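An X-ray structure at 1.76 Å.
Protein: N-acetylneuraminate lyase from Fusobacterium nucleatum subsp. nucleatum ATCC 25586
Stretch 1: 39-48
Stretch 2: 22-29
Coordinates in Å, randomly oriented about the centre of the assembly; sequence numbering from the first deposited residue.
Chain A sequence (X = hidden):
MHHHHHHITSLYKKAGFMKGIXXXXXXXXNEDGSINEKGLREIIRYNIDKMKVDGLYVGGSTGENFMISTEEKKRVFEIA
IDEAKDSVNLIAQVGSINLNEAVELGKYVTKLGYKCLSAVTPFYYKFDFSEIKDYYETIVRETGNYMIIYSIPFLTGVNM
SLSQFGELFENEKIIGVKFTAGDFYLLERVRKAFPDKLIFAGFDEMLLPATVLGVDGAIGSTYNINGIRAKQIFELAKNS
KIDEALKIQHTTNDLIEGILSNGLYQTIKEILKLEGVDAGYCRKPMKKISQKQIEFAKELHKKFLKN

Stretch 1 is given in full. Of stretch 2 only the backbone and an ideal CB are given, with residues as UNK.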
# COMPACT_ATOMS: atom_id res chain seq x y z
N GLY A 39 -24.14 3.31 27.93
CA GLY A 39 -23.90 3.07 26.52
C GLY A 39 -22.53 2.48 26.25
O GLY A 39 -22.37 1.68 25.32
N LEU A 40 -21.53 2.86 27.05
CA LEU A 40 -20.19 2.30 26.86
C LEU A 40 -20.19 0.80 27.11
O LEU A 40 -19.57 0.04 26.35
CB LEU A 40 -19.18 2.99 27.78
CG LEU A 40 -17.74 2.46 27.73
CD1 LEU A 40 -17.18 2.47 26.28
CD2 LEU A 40 -16.81 3.24 28.67
N ARG A 41 -20.86 0.35 28.17
CA ARG A 41 -21.01 -1.08 28.38
C ARG A 41 -21.75 -1.75 27.22
O ARG A 41 -21.41 -2.87 26.82
CB ARG A 41 -21.72 -1.34 29.71
CG ARG A 41 -20.91 -0.80 30.90
CD ARG A 41 -21.53 -1.17 32.24
NE ARG A 41 -20.73 -0.61 33.33
CZ ARG A 41 -19.78 -1.26 33.98
NH1 ARG A 41 -19.50 -2.52 33.68
NH2 ARG A 41 -19.10 -0.65 34.95
N GLU A 42 -22.75 -1.07 26.64
CA GLU A 42 -23.47 -1.64 25.51
C GLU A 42 -22.58 -1.79 24.29
O GLU A 42 -22.69 -2.76 23.54
CB GLU A 42 -24.69 -0.78 25.17
CG GLU A 42 -25.79 -0.82 26.24
CD GLU A 42 -27.03 -0.07 25.82
OE1 GLU A 42 -27.09 0.39 24.66
OE2 GLU A 42 -27.95 0.09 26.66
N ILE A 43 -21.70 -0.81 24.06
CA ILE A 43 -20.79 -0.91 22.92
C ILE A 43 -19.79 -2.04 23.12
O ILE A 43 -19.48 -2.80 22.20
CB ILE A 43 -20.08 0.43 22.68
CG1 ILE A 43 -21.08 1.52 22.28
CG2 ILE A 43 -19.00 0.28 21.61
CD1 ILE A 43 -20.42 2.90 22.11
N ILE A 44 -19.27 -2.16 24.34
CA ILE A 44 -18.36 -3.25 24.67
C ILE A 44 -19.05 -4.60 24.46
O ILE A 44 -18.49 -5.51 23.84
CB ILE A 44 -17.85 -3.11 26.12
CG1 ILE A 44 -16.93 -1.89 26.24
CG2 ILE A 44 -17.13 -4.37 26.56
CD1 ILE A 44 -16.73 -1.40 27.67
N ARG A 45 -20.27 -4.75 25.00
CA ARG A 45 -20.99 -6.01 24.84
C ARG A 45 -21.23 -6.33 23.37
O ARG A 45 -21.09 -7.48 22.94
CB ARG A 45 -22.31 -5.97 25.61
CG ARG A 45 -22.16 -6.01 27.12
CD ARG A 45 -22.37 -7.42 27.72
NE ARG A 45 -21.44 -8.41 27.17
CZ ARG A 45 -20.19 -8.60 27.59
NH1 ARG A 45 -19.70 -7.84 28.57
NH2 ARG A 45 -19.43 -9.52 27.03
N TYR A 46 -21.59 -5.32 22.57
CA TYR A 46 -21.80 -5.56 21.14
C TYR A 46 -20.53 -6.07 20.47
O TYR A 46 -20.57 -7.03 19.69
CB TYR A 46 -22.29 -4.27 20.47
CG TYR A 46 -22.75 -4.45 19.04
CD1 TYR A 46 -24.01 -4.98 18.77
CD2 TYR A 46 -21.96 -4.06 17.97
CE1 TYR A 46 -24.44 -5.14 17.45
CE2 TYR A 46 -22.38 -4.21 16.67
CZ TYR A 46 -23.63 -4.75 16.42
OH TYR A 46 -24.04 -4.89 15.11
N ASN A 47 -19.38 -5.45 20.77
CA ASN A 47 -18.13 -5.88 20.16
C ASN A 47 -17.78 -7.32 20.54
O ASN A 47 -17.38 -8.12 19.68
CB ASN A 47 -17.00 -4.94 20.56
CG ASN A 47 -16.89 -3.76 19.65
OD1 ASN A 47 -16.41 -3.88 18.52
ND2 ASN A 47 -17.36 -2.60 20.11
N ILE A 48 -17.90 -7.66 21.82
CA ILE A 48 -17.49 -8.99 22.26
C ILE A 48 -18.50 -10.04 21.80
O ILE A 48 -18.12 -11.10 21.29
CB ILE A 48 -17.32 -9.01 23.79
CG1 ILE A 48 -16.21 -8.05 24.22
CG2 ILE A 48 -17.05 -10.43 24.26
CD1 ILE A 48 -16.19 -7.82 25.75
N UNK A 22 -8.94 -6.48 16.56
CA UNK A 22 -9.26 -5.61 17.69
C UNK A 22 -10.14 -4.45 17.23
O UNK A 22 -9.77 -3.73 16.30
CB UNK A 22 -7.98 -5.08 18.34
N UNK A 23 -11.26 -4.23 17.91
CA UNK A 23 -12.00 -2.99 17.69
C UNK A 23 -11.33 -1.86 18.46
O UNK A 23 -11.05 -2.00 19.66
CB UNK A 23 -13.46 -3.14 18.11
N UNK A 24 -11.09 -0.74 17.79
CA UNK A 24 -10.74 0.49 18.49
C UNK A 24 -12.03 1.01 19.10
O UNK A 24 -12.90 1.54 18.39
CB UNK A 24 -10.09 1.52 17.56
N UNK A 25 -12.17 0.80 20.40
CA UNK A 25 -13.44 0.96 21.07
C UNK A 25 -13.94 2.40 21.00
O UNK A 25 -13.25 3.33 21.40
CB UNK A 25 -13.32 0.51 22.53
N UNK A 26 -15.16 2.57 20.49
CA UNK A 26 -15.80 3.87 20.52
C UNK A 26 -16.44 4.12 21.87
O UNK A 26 -16.85 3.18 22.58
CB UNK A 26 -16.84 3.98 19.41
N UNK A 27 -16.56 5.39 22.23
CA UNK A 27 -17.05 5.81 23.54
C UNK A 27 -18.24 6.72 23.33
O UNK A 27 -18.16 7.67 22.54
CB UNK A 27 -15.96 6.51 24.35
N UNK A 28 -19.38 6.46 23.98
CA UNK A 28 -20.53 7.36 23.85
C UNK A 28 -20.47 8.47 24.88
O UNK A 28 -20.29 8.22 26.09
CB UNK A 28 -21.84 6.58 23.99
N UNK A 29 -20.62 9.70 24.41
CA UNK A 29 -20.56 10.88 25.26
C UNK A 29 -21.93 11.54 25.30
O UNK A 29 -22.70 11.47 24.34
CB UNK A 29 -19.50 11.86 24.76

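Residues 39–48 form a continuous helix, and the facing segment runs past it in the opposite sense, with position 23 near N47 and positions 27 and 28 near the L40 end. At position 22 the backbone is extended (phi/psi −111/129) and CA-to-CB points away from the helix, with no atom of stretch 1 within 5.5 Å of the ideal CB. The helix therefore sets no preference here; the residue is Y22, which makes no contact with it.

Position 23 points toward the helix, and its ideal CB lies only 3.1 Å from N47 OD1. So close to an amide oxygen, a bulky apolar group would be poorly placed, whereas a short side chain, particularly one carrying a donor, would suit: serine, threonine or cysteine. The residue is S23, in the m rotamer, and its OG donates a hydrogen bond of 2.6 Å to N47 OD1. The N47 amide is held in turn from within the helix, where N47 ND2 donates to I43 O at 3.0 Å.

Position 24 again points away, consistent with strand alternation, and is left undetermined by the helix. It is A24, without a contact.

At position 25 CA-to-CB points sideways and the ideal CB touches nothing, yet the side chains of L40, I43 and I44 lie ahead of it. An apolar side chain long enough to reach them is indicated, such as leucine, methionine or perhaps isoleucine. L25 (chi1 t, chi2 p) does so: CD1 packs 3.8 Å from I43 CG2, while CD2 lies 3.7 Å from I44 CG1 and 4.0 Å from L40 CD1.

Position 26 also points sideways, its ideal CB 4.6 Å from I43 CD1, so many side chains would be tolerated. In M26 the end leads away, and the backbone makes the closer approach. With I43 CD1 at 3.6 Å and L40 CD1 at 3.8 Å from M26 O, this oxygen has no hydrogen-bonding partner in the model.

Position 27 points away, although L40 CD1 is 4.6 Å from the ideal CB; a modest apolar residue fits. V27 contributes a marginal contact, CG2 to L40 CD1 at 4.3 Å.

Position 28 points toward the helix, facing the backbone at G39 and the side chain of I43. Its phi of −88° is compatible with proline, and a compact apolar group such as valine would also be plausible. P28 lays CG 3.3 Å from L40 N and CD 3.5 Å from I43 CD1, close against G39, which has no side chain.

Position 29 is out of reach and unconstrained; it is Y29.

Stretch 2 22-29: YSALMVPY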
# COMPACT_ATOMS: atom_id res chain seq x y z
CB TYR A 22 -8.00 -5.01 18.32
CG TYR A 22 -7.11 -5.96 19.09
CD1 TYR A 22 -6.44 -6.98 18.44
CD2 TYR A 22 -6.89 -5.78 20.45
CE1 TYR A 22 -5.62 -7.85 19.13
CE2 TYR A 22 -6.06 -6.63 21.16
CZ TYR A 22 -5.42 -7.66 20.48
OH TYR A 22 -4.59 -8.52 21.16
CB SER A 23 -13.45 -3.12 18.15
OG SER A 23 -14.22 -3.86 17.21
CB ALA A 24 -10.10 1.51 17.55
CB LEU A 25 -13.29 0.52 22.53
CG LEU A 25 -14.56 0.51 23.36
CD1 LEU A 25 -15.51 -0.56 22.83
CD2 LEU A 25 -14.22 0.26 24.83
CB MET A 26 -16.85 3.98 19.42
CG MET A 26 -16.27 3.71 18.05
SD MET A 26 -16.95 4.79 16.80
CE MET A 26 -16.44 6.41 17.37
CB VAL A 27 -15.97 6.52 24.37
CG1 VAL A 27 -16.56 7.00 25.70
CG2 VAL A 27 -14.80 5.59 24.60
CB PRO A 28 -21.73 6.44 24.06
CG PRO A 28 -21.23 5.37 24.97
CD PRO A 28 -19.74 5.21 24.68
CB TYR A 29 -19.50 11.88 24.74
CG TYR A 29 -18.11 11.29 24.73
CD1 TYR A 29 -17.35 11.26 25.90
CD2 TYR A 29 -17.56 10.76 23.57
CE1 TYR A 29 -16.06 10.70 25.91
CE2 TYR A 29 -16.28 10.21 23.56
CZ TYR A 29 -15.54 10.18 24.73
OH TYR A 29 -14.28 9.63 24.72
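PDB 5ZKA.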